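Local coordinates for putative cytoplasmic protein (Salmonella enterica subsp. enterica serovar Typhimurium, PDB 4IQN) that is of unknown function, a putative cytoplasmic protein of the DUF5066 family, at residues A[149-154]-A[164-169]; A[124-129]-A[136-141]; A[17-22]-A[60-65]. All blocks are in the same frame, centred on the assembly; numbering follows the deposited sequence.

Interaction 1. Residues A[149-154]-A[164-169]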
# COMPACT_ATOMS: atom_id res chain seq x y z
N TYR A 149 5.00 5.04 -6.46
CA TYR A 149 4.49 5.84 -5.36
C TYR A 149 5.18 5.40 -4.05
O TYR A 149 5.69 4.29 -3.95
CB TYR A 149 3.01 5.66 -5.17
CG TYR A 149 2.17 6.19 -6.29
CD1 TYR A 149 2.02 7.54 -6.47
CD2 TYR A 149 1.51 5.31 -7.15
CE1 TYR A 149 1.18 8.02 -7.49
CE2 TYR A 149 0.72 5.78 -8.19
CZ TYR A 149 0.57 7.15 -8.34
OH TYR A 149 -0.21 7.68 -9.33
N PRO A 150 5.11 6.23 -3.02
CA PRO A 150 5.68 5.77 -1.73
C PRO A 150 4.85 4.67 -1.07
O PRO A 150 3.69 4.45 -1.42
CB PRO A 150 5.64 7.02 -0.85
CG PRO A 150 5.31 8.15 -1.74
CD PRO A 150 4.59 7.60 -2.92
N ILE A 151 5.45 3.99 -0.09
CA ILE A 151 4.74 3.10 0.80
C ILE A 151 4.50 3.81 2.13
O ILE A 151 5.37 4.54 2.62
CB ILE A 151 5.58 1.84 1.04
CG1 ILE A 151 5.68 1.05 -0.29
CG2 ILE A 151 5.01 0.97 2.16
CD1 ILE A 151 4.38 0.39 -0.69
N ALA A 152 3.31 3.61 2.68
CA ALA A 152 2.98 4.05 4.04
C ALA A 152 2.75 2.82 4.90
O ALA A 152 2.29 1.77 4.39
CB ALA A 152 1.77 4.92 4.05
N ARG A 153 3.05 2.96 6.19
CA ARG A 153 2.81 1.93 7.18
C ARG A 153 1.92 2.44 8.30
O ARG A 153 1.94 3.64 8.63
CB ARG A 153 4.15 1.42 7.78
CG ARG A 153 4.94 0.56 6.84
CD ARG A 153 6.28 0.19 7.41
NE ARG A 153 7.00 -0.75 6.59
CZ ARG A 153 7.04 -2.08 6.77
NH1 ARG A 153 6.43 -2.66 7.79
NH2 ARG A 153 7.74 -2.83 5.96
N MSE A 154 1.14 1.54 8.88
CA MSE A 154 0.33 1.86 10.06
C MSE A 154 0.44 0.76 11.08
O MSE A 154 0.26 -0.41 10.80
CB MSE A 154 -1.11 2.17 9.66
CG MSE A 154 -2.01 2.38 10.86
SE MSE A 154 -3.74 2.88 10.17
CE MSE A 154 -4.33 3.92 11.71
N SER A 164 10.53 3.56 -0.01
CA SER A 164 10.53 4.46 -1.15
C SER A 164 9.42 4.04 -2.14
O SER A 164 8.83 4.91 -2.76
CB SER A 164 11.86 4.48 -1.89
OG SER A 164 12.24 3.20 -2.38
N SER A 165 9.15 2.73 -2.22
CA SER A 165 8.17 2.16 -3.12
C SER A 165 7.88 0.72 -2.79
O SER A 165 8.59 0.10 -1.98
CB SER A 165 8.71 2.20 -4.54
OG SER A 165 9.77 1.28 -4.75
N LEU A 166 6.88 0.16 -3.48
CA LEU A 166 6.59 -1.25 -3.44
C LEU A 166 7.81 -2.13 -3.86
O LEU A 166 7.97 -3.25 -3.38
CB LEU A 166 5.36 -1.57 -4.33
CG LEU A 166 4.80 -3.00 -4.21
CD1 LEU A 166 4.40 -3.32 -2.78
CD2 LEU A 166 3.63 -3.16 -5.17
N VAL A 167 8.64 -1.60 -4.75
CA VAL A 167 9.86 -2.29 -5.16
C VAL A 167 10.79 -2.50 -3.96
O VAL A 167 11.21 -3.62 -3.70
CB VAL A 167 10.59 -1.55 -6.29
CG1 VAL A 167 11.90 -2.23 -6.68
CG2 VAL A 167 9.69 -1.45 -7.55
N GLU A 168 11.07 -1.45 -3.22
CA GLU A 168 11.90 -1.57 -2.02
C GLU A 168 11.24 -2.51 -1.00
O GLU A 168 11.91 -3.37 -0.41
CB GLU A 168 12.16 -0.20 -1.40
CG GLU A 168 12.97 -0.28 -0.11
CD GLU A 168 13.43 1.04 0.45
OE1 GLU A 168 12.97 2.12 -0.00
OE2 GLU A 168 14.27 1.01 1.39
N TYR A 169 9.94 -2.36 -0.79
CA TYR A 169 9.21 -3.20 0.14
C TYR A 169 9.40 -4.68 -0.23
O TYR A 169 9.75 -5.51 0.63
CB TYR A 169 7.72 -2.81 0.19
CG TYR A 169 6.85 -3.79 0.92
CD1 TYR A 169 6.76 -3.77 2.31
CD2 TYR A 169 6.15 -4.79 0.24
CE1 TYR A 169 5.99 -4.69 3.00
CE2 TYR A 169 5.35 -5.70 0.90
CZ TYR A 169 5.27 -5.66 2.29
OH TYR A 169 4.50 -6.59 2.97
O HOH W 1 5.15 1.86 -5.24
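I151 and S165 meet in a buried strand-to-helix packing contact, where strand 151-155 of the antiparallel sheet passes the first turn of helix 166-174. The I151 side chain points at the helix start: CG1 lies 3.3 Å from the carbonyl carbon of S165, and CD1 reaches L166 CB at 4.2 Å. CG1 stands anti to the carbonyl carbon of I151 (chi1 -66°), which turns this branch to the helix. Just before the strand, two CA-H...O contacts run in opposite directions, S165 CA to Y149 O and P150 CA to S164 O, each 3.4 Å long. A water bridges the backbones, donating to Y149 O and accepting from L166 N, and so occupies an amide of the first helical turn. Farther along the strand, R153 NH2 approaches the Y169 ring at its edge, 3.9 Å from CD1, while its salt bridge is made with E163; Y169 OH bonds to H130. On the helix side, S164 N and OG grip E168 OE1 from opposite faces of the carboxylate plane. S165 OG adds weak bonds to V167 N and E168 N, the mark of a serine N-cap at the start of a helix that packs on an antiparallel sheet.

Interaction 2. Residues A[124-129]-A[136-141]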
# COMPACT_ATOMS: atom_id res chain seq x y z
N ALA A 124 -5.40 9.01 -2.18
CA ALA A 124 -5.87 7.63 -2.21
C ALA A 124 -4.86 6.68 -1.61
O ALA A 124 -3.70 7.02 -1.57
CB ALA A 124 -6.19 7.20 -3.62
N LEU A 125 -5.34 5.52 -1.19
CA LEU A 125 -4.50 4.43 -0.68
C LEU A 125 -4.84 3.16 -1.42
O LEU A 125 -5.99 2.92 -1.72
CB LEU A 125 -4.73 4.18 0.82
CG LEU A 125 -4.52 5.38 1.74
CD1 LEU A 125 -5.01 5.11 3.15
CD2 LEU A 125 -3.05 5.73 1.74
N ILE A 126 -3.83 2.35 -1.68
CA ILE A 126 -4.00 0.99 -2.13
C ILE A 126 -3.47 0.11 -1.03
O ILE A 126 -2.28 0.23 -0.66
CB ILE A 126 -3.26 0.69 -3.45
CG1 ILE A 126 -3.85 1.49 -4.63
CG2 ILE A 126 -3.32 -0.79 -3.78
CD1 ILE A 126 -3.08 1.26 -5.93
N ARG A 127 -4.30 -0.81 -0.54
CA ARG A 127 -3.87 -1.70 0.55
C ARG A 127 -3.00 -2.80 0.00
O ARG A 127 -3.33 -3.40 -1.02
CB ARG A 127 -5.09 -2.31 1.25
CG ARG A 127 -4.84 -3.14 2.50
CD ARG A 127 -4.17 -2.34 3.59
NE ARG A 127 -4.49 -2.90 4.89
CZ ARG A 127 -3.77 -3.80 5.55
NH1 ARG A 127 -2.61 -4.28 5.07
NH2 ARG A 127 -4.20 -4.20 6.73
N ILE A 128 -1.89 -3.06 0.67
CA ILE A 128 -0.99 -4.19 0.35
C ILE A 128 -1.07 -5.19 1.51
O ILE A 128 -1.06 -4.80 2.68
CB ILE A 128 0.46 -3.70 0.21
CG1 ILE A 128 0.60 -2.77 -0.99
CG2 ILE A 128 1.48 -4.86 0.13
CD1 ILE A 128 0.42 -3.42 -2.36
N ASP A 129 -1.16 -6.48 1.18
CA ASP A 129 -1.28 -7.52 2.18
C ASP A 129 0.12 -7.79 2.71
O ASP A 129 1.05 -7.93 1.96
CB ASP A 129 -1.91 -8.75 1.58
CG ASP A 129 -3.31 -8.44 1.01
OD1 ASP A 129 -4.23 -8.23 1.84
OD2 ASP A 129 -3.45 -8.37 -0.24
N ILE A 136 0.11 -1.99 5.37
CA ILE A 136 1.00 -1.44 4.39
C ILE A 136 0.10 -0.86 3.29
O ILE A 136 -0.90 -1.50 2.92
CB ILE A 136 1.84 -2.55 3.71
CG1 ILE A 136 2.61 -3.44 4.71
CG2 ILE A 136 2.77 -2.00 2.66
CD1 ILE A 136 3.60 -2.69 5.52
N PHE A 137 0.45 0.33 2.78
CA PHE A 137 -0.36 0.99 1.74
C PHE A 137 0.56 1.60 0.71
O PHE A 137 1.66 2.06 1.00
CB PHE A 137 -1.21 2.14 2.29
CG PHE A 137 -1.97 1.84 3.53
CD1 PHE A 137 -3.27 1.35 3.48
CD2 PHE A 137 -1.41 2.06 4.77
CE1 PHE A 137 -3.98 1.07 4.62
CE2 PHE A 137 -2.12 1.81 5.91
CZ PHE A 137 -3.40 1.30 5.85
N ILE A 138 0.12 1.60 -0.53
CA ILE A 138 0.70 2.43 -1.52
C ILE A 138 0.01 3.79 -1.36
O ILE A 138 -1.24 3.87 -1.34
CB ILE A 138 0.53 1.86 -2.95
CG1 ILE A 138 0.97 0.39 -3.03
CG2 ILE A 138 1.35 2.67 -3.91
CD1 ILE A 138 0.75 -0.18 -4.43
N TYR A 139 0.83 4.82 -1.26
CA TYR A 139 0.37 6.19 -0.95
C TYR A 139 0.27 6.94 -2.25
O TYR A 139 1.29 7.31 -2.83
CB TYR A 139 1.38 6.87 -0.00
CG TYR A 139 0.83 7.96 0.85
CD1 TYR A 139 -0.16 7.69 1.81
CD2 TYR A 139 1.28 9.27 0.75
CE1 TYR A 139 -0.68 8.72 2.62
CE2 TYR A 139 0.75 10.30 1.56
CZ TYR A 139 -0.23 10.02 2.49
OH TYR A 139 -0.76 11.03 3.30
N ILE A 140 -0.97 7.16 -2.74
CA ILE A 140 -1.16 7.63 -4.10
C ILE A 140 -1.06 9.17 -4.18
O ILE A 140 -2.06 9.86 -4.11
CB ILE A 140 -2.49 7.15 -4.65
CG1 ILE A 140 -2.66 5.65 -4.50
CG2 ILE A 140 -2.66 7.57 -6.13
CD1 ILE A 140 -1.61 4.77 -5.18
N THR A 141 0.16 9.67 -4.27
CA THR A 141 0.43 11.09 -4.36
C THR A 141 0.97 11.33 -5.75
O THR A 141 0.19 11.53 -6.69
CB THR A 141 1.39 11.55 -3.27
OG1 THR A 141 2.48 10.64 -3.22
CG2 THR A 141 0.70 11.53 -1.93
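L125 lays CD1 over one face of the F137 ring, 4.1 Å above its plane and offset toward the rim, while its other methyl, CD2, meets Y139 CD1 at 3.5 Å. These residues belong to a beta hairpin in which strand 124-128, the outermost strand of the four-stranded antiparallel sheet, pairs with strand 135-140; A124 and L125 also bond to the backbones of K39 and Y90. I126 and I138 form a hydrogen-bonded pair, with I126 N donating to I138 O at 3.0 Å and I138 N to I126 O at 2.8 Å; further bonds run from I140 N to A124 O and from I128 N to I136 O.

The two faces differ in character. L125, R127, F137 and Y139 share one, with F137 also touching M154 and Y139 OH bonded to E210. The other carries A124 and a run of isoleucines. There I126 and I138 run alongside each other in the same direction, with their CB atoms 4.0 Å apart. I126 CD1 continues to I140 CD1, and I128 CG1 packs on I138 CG1 at 3.8 Å. Helix 166-174 covers the end of this apolar face, where L166 and Y169 touch I128.

R127 turns from aliphatic to polar along its length. A bend at chi2 (60°) carries CD beside F137 CE1, 3.6 Å away, with the guanidinium and ring planes 59° apart. NE forms a salt bridge with E95 of helix 93-99. NH1 turns back to the adjoining backbone and donates to I128 O at 2.9 Å, with the acceptor close to the guanidinium plane.

Interaction 3. Residues A[17-22]-A[60-65]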
# COMPACT_ATOMS: atom_id res chain seq x y z
N LYS A 17 10.65 -16.57 -8.71
CA LYS A 17 11.48 -17.54 -8.05
C LYS A 17 10.92 -18.01 -6.72
O LYS A 17 11.01 -19.18 -6.42
CB LYS A 17 12.90 -17.02 -7.88
CG LYS A 17 13.84 -18.03 -7.24
CD LYS A 17 15.28 -17.57 -7.33
CE LYS A 17 16.20 -18.59 -6.67
NZ LYS A 17 17.41 -18.82 -7.49
N VAL A 18 10.34 -17.12 -5.92
CA VAL A 18 9.83 -17.48 -4.59
C VAL A 18 8.33 -17.83 -4.54
O VAL A 18 7.85 -18.33 -3.52
CB VAL A 18 10.07 -16.35 -3.54
CG1 VAL A 18 11.56 -16.01 -3.41
CG2 VAL A 18 9.27 -15.10 -3.88
N ASN A 19 7.60 -17.54 -5.60
CA ASN A 19 6.14 -17.61 -5.59
C ASN A 19 5.66 -18.99 -5.12
O ASN A 19 6.02 -20.01 -5.68
CB ASN A 19 5.60 -17.31 -6.97
CG ASN A 19 4.08 -17.18 -7.02
OD1 ASN A 19 3.37 -17.19 -6.02
ND2 ASN A 19 3.59 -17.02 -8.23
N ARG A 20 4.82 -18.98 -4.10
CA ARG A 20 4.32 -20.20 -3.50
C ARG A 20 2.95 -20.58 -4.09
O ARG A 20 2.42 -21.65 -3.78
CB ARG A 20 4.25 -20.03 -1.99
CG ARG A 20 5.62 -19.93 -1.31
CD ARG A 20 6.28 -21.27 -1.23
NE ARG A 20 5.38 -22.23 -0.60
CZ ARG A 20 5.33 -22.50 0.70
NH1 ARG A 20 6.15 -21.90 1.56
NH2 ARG A 20 4.45 -23.40 1.14
N ASN A 21 2.40 -19.72 -4.92
CA ASN A 21 1.12 -19.98 -5.56
C ASN A 21 1.29 -20.98 -6.67
O ASN A 21 2.00 -20.73 -7.64
CB ASN A 21 0.53 -18.71 -6.18
CG ASN A 21 -0.77 -18.97 -6.88
OD1 ASN A 21 -1.51 -19.90 -6.54
ND2 ASN A 21 -1.07 -18.17 -7.86
N LYS A 22 0.59 -22.09 -6.54
CA LYS A 22 0.69 -23.20 -7.47
C LYS A 22 -0.19 -22.98 -8.72
O LYS A 22 -0.06 -23.71 -9.69
CB LYS A 22 0.26 -24.51 -6.78
CG LYS A 22 0.96 -24.83 -5.46
CD LYS A 22 2.45 -25.13 -5.64
CE LYS A 22 2.99 -25.96 -4.48
NZ LYS A 22 2.14 -27.16 -4.27
N ALA A 60 0.62 -8.52 -14.09
CA ALA A 60 0.94 -9.18 -15.34
C ALA A 60 1.57 -10.56 -15.14
O ALA A 60 1.62 -11.35 -16.08
CB ALA A 60 1.85 -8.30 -16.19
N TYR A 61 2.04 -10.86 -13.93
CA TYR A 61 2.72 -12.12 -13.70
C TYR A 61 1.76 -13.11 -13.03
O TYR A 61 1.52 -14.22 -13.53
CB TYR A 61 4.04 -11.92 -12.91
CG TYR A 61 4.48 -13.21 -12.28
CD1 TYR A 61 4.67 -14.34 -13.05
CD2 TYR A 61 4.63 -13.32 -10.90
CE1 TYR A 61 4.99 -15.55 -12.49
CE2 TYR A 61 4.96 -14.54 -10.32
CZ TYR A 61 5.15 -15.64 -11.13
OH TYR A 61 5.47 -16.84 -10.60
N ASP A 62 1.16 -12.70 -11.92
CA ASP A 62 0.29 -13.57 -11.17
C ASP A 62 -0.51 -12.74 -10.18
O ASP A 62 0.02 -12.30 -9.14
CB ASP A 62 1.14 -14.62 -10.46
CG ASP A 62 0.33 -15.60 -9.63
OD1 ASP A 62 -0.94 -15.59 -9.69
OD2 ASP A 62 0.99 -16.40 -8.90
N ARG A 63 -1.80 -12.58 -10.45
CA ARG A 63 -2.65 -11.77 -9.59
C ARG A 63 -2.85 -12.43 -8.23
O ARG A 63 -3.37 -11.78 -7.31
CB ARG A 63 -3.99 -11.48 -10.27
CG ARG A 63 -5.00 -12.56 -10.10
CD ARG A 63 -6.22 -12.33 -10.99
NE ARG A 63 -5.91 -12.56 -12.39
CZ ARG A 63 -6.80 -12.40 -13.36
NH1 ARG A 63 -8.04 -12.03 -13.07
NH2 ARG A 63 -6.47 -12.63 -14.61
N ASP A 64 -2.45 -13.70 -8.12
CA ASP A 64 -2.65 -14.50 -6.92
C ASP A 64 -1.30 -14.94 -6.28
O ASP A 64 -1.24 -15.91 -5.52
CB ASP A 64 -3.51 -15.73 -7.27
CG ASP A 64 -4.96 -15.36 -7.61
OD1 ASP A 64 -5.50 -14.41 -6.99
OD2 ASP A 64 -5.57 -16.04 -8.49
N LEU A 65 -0.24 -14.21 -6.57
CA LEU A 65 1.09 -14.56 -6.06
C LEU A 65 1.12 -14.61 -4.55
O LEU A 65 0.36 -13.92 -3.88
CB LEU A 65 2.16 -13.62 -6.62
CG LEU A 65 2.14 -12.20 -6.12
CD1 LEU A 65 3.05 -12.06 -4.89
CD2 LEU A 65 2.62 -11.26 -7.21
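N19 is the first residue to leave helical geometry after helix 8-18, and the chain that follows it runs past a type I beta turn formed by D62 to L65, with the CA atoms of N21 and L65 5.4 Å apart. Asx turns shape both sides: N19 OD1 accepts from N21 N, and D62 OD1 accepts from D64 N.

Between them, the D62 carboxylate draws two asparagine amides together. OD2 accepts from N19 ND2 at 2.8 Å through its anti lone pair and from N21 ND2 at 2.9 Å through its syn lone pair. Both bonds are fairly straight, and each lies close to the plane of its donor amide. N21 ND2 also makes a weak bond to OD1, and its amide is nearly coplanar with the carboxylate. Both asparagines have CG anti to the backbone N, which directs CG of each toward the 60-65 segment.

D62 is buried, and these amide donors, together with T25 N and D64 N on OD1, would be expected to stabilise its negative charge. N19 OD1 has a second donor in L66 N, so this one amide links the helix exit to D62 at the start of the turn and to L66 just after it.

Y61, which packs on V15 and K16 of the helix, supplies the second acceptor for N19 ND2. D62 CB lies over one face of its ring. The ring and the N19 amide meet tip to tip, their planes 73° apart, and N19 ND2 donates to Y61 OH at 3.0 Å, almost straight at 175°.

Overall arrangement
Interactions 1 and 2 are buried neighbours, their centres 8 Å apart, and share one antiparallel sheet: strand 135-140 of interaction 2 lies beside strand 151-155 of interaction 1. Backbone bonds join them directly, A152 N with F137 O and Y139 N with P150 O. Interaction 2 builds the sheet through regular strand pairing and branched aliphatic packing; interaction 1 attaches a helix to it through side-chain packing, CA-H...O contacts and a water. Interaction 3 stands apart, about 20 Å centre to centre from either and touching neither. Partly buried and nearer the surface, it links a helix exit to a loop with polar side chains gathered round a carboxylate.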